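Local coordinates for alpha-fucosidase GH29 (Fusarium graminearum, PDB 4PSR), which is a family GH29 alpha-L-fucosidase that probably releases alpha-linked L-fucose from the carbohydrate of glycoproteins, at residues A9-T14 against G277-S282. Numbering follows the deposited sequence.
Sequences ATWEST and GFRNTS. With NA (sodium ion), chain J; NAG (2-acetamido-2-deoxy-beta-D-glucopyranose), chain C.
T10 O is gripped twice by T14, the residue whose own carbonyl meets S282. T14 OG1 donates to T10 O at 2.8 Å, tilted 28° from the carbonyl plane. T14 N reaches T10 O from the other face at 3.1 Å. T10 is also the N-cap of helix 11-14: its OG1 accepts from S13 N at 3.0 Å. Across the contact, T14 O comes within 3.0 Å of S282 CB, a tight approach without a hydrogen bond. S282 OG lies a little farther from the same oxygen.

W11 carries most of the remaining contact. The guanidinium of R279 lies over one face of its indole, with the planes 17° apart. This is a cation-pi stack: R279 CZ sits 3.8 Å from the centroid of the five-membered ring. R279 NH1 is over the pyrrole side, 3.4 Å from W11 CD1. R279 CG rests near W11 CE3 and CZ3 of the six-membered ring, and the chain bends there, with chi2 at -83° turning CD away from a straight course. R279 was modelled in two conformers, so the stack is certain for one of them only.

In this TIM barrel, 277-282 is part of the loop joining strands 268-272 and 284-287. Helix 11-14 precedes the first barrel strand, 29-33. Their contact brings the N-terminal region against that loop beside helix 246-263, whose L250 and L253 touch W11 and whose E246 OE1 accepts from W11 NE1. At the far edge of the indole, W11 CH2 meets G277 O edge-on, near the ring plane, at 3.2 Å, and that oxygen accepts a hydrogen bond from R249 NH1.

T281 O binds the sodium ion at 2.3 Å. D15 O, H17 O and three waters complete six ligands, so the ion ties the loop to residues just after helix 11-14. N280 ND2 carries the N-linked N-acetylglucosamine.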
ATOM      1  N   ALA A   9     -23.612   8.486 -10.258  1.00 14.95           N
ATOM      2  CA  ALA A   9     -23.166   8.847  -8.924  1.00 15.52           C
ATOM      3  C   ALA A   9     -24.050   8.224  -7.830  1.00 14.44           C
ATOM      4  O   ALA A   9     -24.728   8.928  -7.066  1.00 16.68           O
ATOM      5  CB  ALA A   9     -23.111  10.343  -8.779  1.00 16.49           C
ATOM      6  N   THR A  10     -24.008   6.891  -7.758  1.00 18.42           N
ATOM      7  CA  THR A  10     -24.655   6.112  -6.703  1.00 16.39           C
ATOM      8  C   THR A  10     -23.739   4.982  -6.245  1.00 16.51           C
ATOM      9  O   THR A  10     -22.828   4.554  -6.975  1.00 15.79           O
ATOM     10  CB  THR A  10     -25.958   5.438  -7.187  1.00 16.62           C
ATOM     11  OG1 THR A  10     -25.648   4.410  -8.138  1.00 17.84           O
ATOM     12  CG2 THR A  10     -26.892   6.444  -7.837  1.00 19.14           C
ATOM     13  N   TRP A  11     -23.966   4.471  -5.043  1.00 15.53           N
ATOM     14  CA  TRP A  11     -23.125   3.374  -4.548  1.00 15.63           C
ATOM     15  C   TRP A  11     -23.340   2.129  -5.394  1.00 13.78           C
ATOM     16  O   TRP A  11     -22.397   1.438  -5.763  1.00 15.42           O
ATOM     17  CB  TRP A  11     -23.392   3.086  -3.073  1.00 13.68           C
ATOM     18  CG  TRP A  11     -22.975   4.211  -2.192  1.00 16.41           C
ATOM     19  CD1 TRP A  11     -23.787   4.992  -1.407  1.00 16.54           C
ATOM     20  CD2 TRP A  11     -21.651   4.733  -2.029  1.00 16.02           C
ATOM     21  NE1 TRP A  11     -23.043   5.957  -0.762  1.00 17.68           N
ATOM     22  CE2 TRP A  11     -21.728   5.814  -1.126  1.00 16.35           C
ATOM     23  CE3 TRP A  11     -20.403   4.379  -2.545  1.00 14.38           C
ATOM     24  CZ2 TRP A  11     -20.615   6.555  -0.748  1.00 19.19           C
ATOM     25  CZ3 TRP A  11     -19.305   5.118  -2.166  1.00 16.29           C
ATOM     26  CH2 TRP A  11     -19.413   6.186  -1.275  1.00 18.53           C
ATOM     27  N   GLU A  12     -24.582   1.861  -5.767  1.00 17.55           N
ATOM     28  CA  GLU A  12     -24.886   0.643  -6.458  1.00 15.83           C
ATOM     29  C   GLU A  12     -24.271   0.624  -7.870  1.00 16.97           C
ATOM     30  O   GLU A  12     -23.784  -0.408  -8.329  1.00 19.73           O
ATOM     31  CB  GLU A  12     -26.410   0.435  -6.432  1.00 19.77           C
ATOM     32  CG  GLU A  12     -27.247   1.661  -6.917  1.00 35.43           C
ATOM     33  CD  GLU A  12     -27.643   2.719  -5.838  1.00 35.44           C
ATOM     34  OE1 GLU A  12     -27.044   2.839  -4.719  1.00 22.46           O
ATOM     35  OE2 GLU A  12     -28.596   3.478  -6.150  1.00 40.74           O
ATOM     36  N   SER A  13     -24.236   1.777  -8.535  1.00 16.89           N
ATOM     37  CA  SER A  13     -23.622   1.874  -9.863  1.00 14.80           C
ATOM     38  C   SER A  13     -22.082   1.745  -9.792  1.00 14.13           C
ATOM     39  O   SER A  13     -21.482   0.956 -10.517  1.00 15.79           O
ATOM     40  CB  SER A  13     -23.968   3.220 -10.505  1.00 16.03           C
ATOM     41  OG  SER A  13     -23.385   3.325 -11.795  1.00 17.80           O
ATOM     42  N   THR A  14     -21.486   2.518  -8.888  1.00 14.53           N
ATOM     43  CA  THR A  14     -20.025   2.542  -8.769  1.00 13.05           C
ATOM     44  C   THR A  14     -19.477   1.232  -8.198  1.00 16.57           C
ATOM     45  O   THR A  14     -18.332   0.893  -8.479  1.00 14.56           O
ATOM     46  CB  THR A  14     -19.530   3.760  -7.977  1.00 14.60           C
ATOM     47  OG1 THR A  14     -20.103   3.788  -6.673  1.00 14.71           O
ATOM     48  CG2 THR A  14     -19.852   5.083  -8.695  1.00 15.19           C
ATOM     49  N   GLY A 277     -15.430   6.506   3.727  1.00 13.86           N
ATOM     50  CA  GLY A 277     -15.854   7.371   2.643  1.00 12.62           C
ATOM     51  C   GLY A 277     -16.096   6.723   1.299  1.00 12.28           C
ATOM     52  O   GLY A 277     -16.908   7.212   0.512  1.00 11.93           O
ATOM     53  N   PHE A 278     -15.347   5.655   0.998  1.00 11.82           N
ATOM     54  CA  PHE A 278     -15.586   4.850  -0.185  1.00 12.27           C
ATOM     55  C   PHE A 278     -15.937   3.422   0.275  1.00 12.15           C
ATOM     56  O   PHE A 278     -15.863   3.125   1.483  1.00 15.94           O
ATOM     57  CB  PHE A 278     -14.335   4.771  -1.108  1.00 11.82           C
ATOM     58  CG  PHE A 278     -13.906   6.077  -1.766  1.00 10.74           C
ATOM     59  CD1 PHE A 278     -14.735   7.185  -1.850  1.00 13.94           C
ATOM     60  CD2 PHE A 278     -12.632   6.160  -2.333  1.00 11.36           C
ATOM     61  CE1 PHE A 278     -14.298   8.347  -2.485  1.00 12.08           C
ATOM     62  CE2 PHE A 278     -12.194   7.294  -2.969  1.00 13.19           C
ATOM     63  CZ  PHE A 278     -13.031   8.403  -3.046  1.00 12.36           C
ATOM     64  N   ARG A 279     -16.264   2.564  -0.682  0.50 13.31           N
ATOM     65  CA  ARG A 279     -16.603   1.165  -0.414  0.50 14.82           C
ATOM     66  C   ARG A 279     -15.495   0.256  -0.969  0.50 12.28           C
ATOM     67  O   ARG A 279     -14.819   0.597  -1.947  0.50 11.48           O
ATOM     68  CB  ARG A 279     -17.958   0.811  -1.056  0.50 16.28           C
ATOM     69  CG  ARG A 279     -19.120   1.743  -0.683  0.50 15.61           C
ATOM     70  CD  ARG A 279     -19.749   1.371   0.644  0.50 25.21           C
ATOM     71  NE  ARG A 279     -20.805   2.302   1.048  0.50 24.40           N
ATOM     72  CZ  ARG A 279     -22.098   2.158   0.770  0.50 23.48           C
ATOM     73  NH1 ARG A 279     -22.964   3.057   1.206  0.50 25.63           N
ATOM     74  NH2 ARG A 279     -22.539   1.130   0.060  0.50 25.37           N
ATOM     75  N   ASN A 280     -15.317  -0.909  -0.353  1.00 13.32           N
ATOM     76  CA  ASN A 280     -14.318  -1.884  -0.778  1.00 11.47           C
ATOM     77  C   ASN A 280     -14.827  -2.744  -1.924  1.00 12.15           C
ATOM     78  O   ASN A 280     -14.104  -3.634  -2.387  1.00 12.95           O
ATOM     79  CB  ASN A 280     -13.859  -2.708   0.428  1.00 12.02           C
ATOM     80  CG  ASN A 280     -14.975  -3.469   1.082  1.00 11.87           C
ATOM     81  OD1 ASN A 280     -15.853  -3.969   0.433  1.00 13.68           O
ATOM     82  ND2 ASN A 280     -14.920  -3.561   2.396  1.00 14.36           N
ATOM     83  N   THR A 281     -16.038  -2.472  -2.416  1.00 12.26           N
ATOM     84  CA  THR A 281     -16.511  -3.029  -3.674  1.00 11.34           C
ATOM     85  C   THR A 281     -15.811  -2.435  -4.899  1.00 15.19           C
ATOM     86  O   THR A 281     -15.605  -3.139  -5.895  1.00 15.61           O
ATOM     87  CB  THR A 281     -17.992  -2.720  -3.824  1.00 15.23           C
ATOM     88  OG1 THR A 281     -18.147  -1.333  -3.568  1.00 16.08           O
ATOM     89  CG2 THR A 281     -18.798  -3.508  -2.821  1.00 17.89           C
ATOM     90  N   SER A 282     -15.416  -1.155  -4.813  1.00 12.93           N
ATOM     91  CA  SER A 282     -14.932  -0.460  -5.997  1.00 11.92           C
ATOM     92  C   SER A 282     -13.623   0.293  -5.784  1.00 12.67           C
ATOM     93  O   SER A 282     -12.994   0.709  -6.762  1.00 13.45           O
ATOM     94  CB  SER A 282     -16.020   0.484  -6.541  1.00 14.67           C
ATOM     95  OG  SER A 282     -16.341   1.445  -5.607  1.00 14.06           O
TER
HETATM   96 NA    NA J 619     -16.572  -4.005  -7.785  1.00 15.10          NA
HETATM   97  C1  NAG C   1     -15.933  -4.285   3.215  1.00 14.91           C
HETATM   98  C2  NAG C   1     -15.365  -4.986   4.422  1.00 12.61           C
HETATM   99  C3  NAG C   1     -16.489  -5.714   5.153  1.00 13.69           C
HETATM  100  C4  NAG C   1     -17.632  -4.751   5.470  1.00 16.16           C
HETATM  101  C5  NAG C   1     -18.049  -3.988   4.215  1.00 15.35           C
HETATM  102  C6  NAG C   1     -19.082  -2.914   4.476  1.00 17.36           C
HETATM  103  C7  NAG C   1     -13.087  -5.877   4.621  1.00 15.82           C
HETATM  104  C8  NAG C   1     -12.100  -6.865   4.099  1.00 15.25           C
HETATM  105  N2  NAG C   1     -14.295  -5.901   4.050  1.00 13.76           N
HETATM  106  O3  NAG C   1     -15.964  -6.269   6.351  1.00 15.17           O
HETATM  107  O4  NAG C   1     -18.788  -5.466   5.908  1.00 15.20           O
HETATM  108  O5  NAG C   1     -16.906  -3.339   3.634  1.00 14.87           O
HETATM  109  O6  NAG C   1     -18.541  -1.886   5.289  1.00 27.11           O
HETATM  110  O7  NAG C   1     -12.799  -5.086   5.513  1.00 15.56           O
HETATM  111  O   HOH W   1     -14.418  -5.195  -7.402  1.00 13.82           O
HETATM  112  O   HOH W   2     -16.996  -5.250  -9.779  1.00 20.19           O
HETATM  113  O   HOH W   3     -17.903  -5.595  -6.481  1.00 23.28           O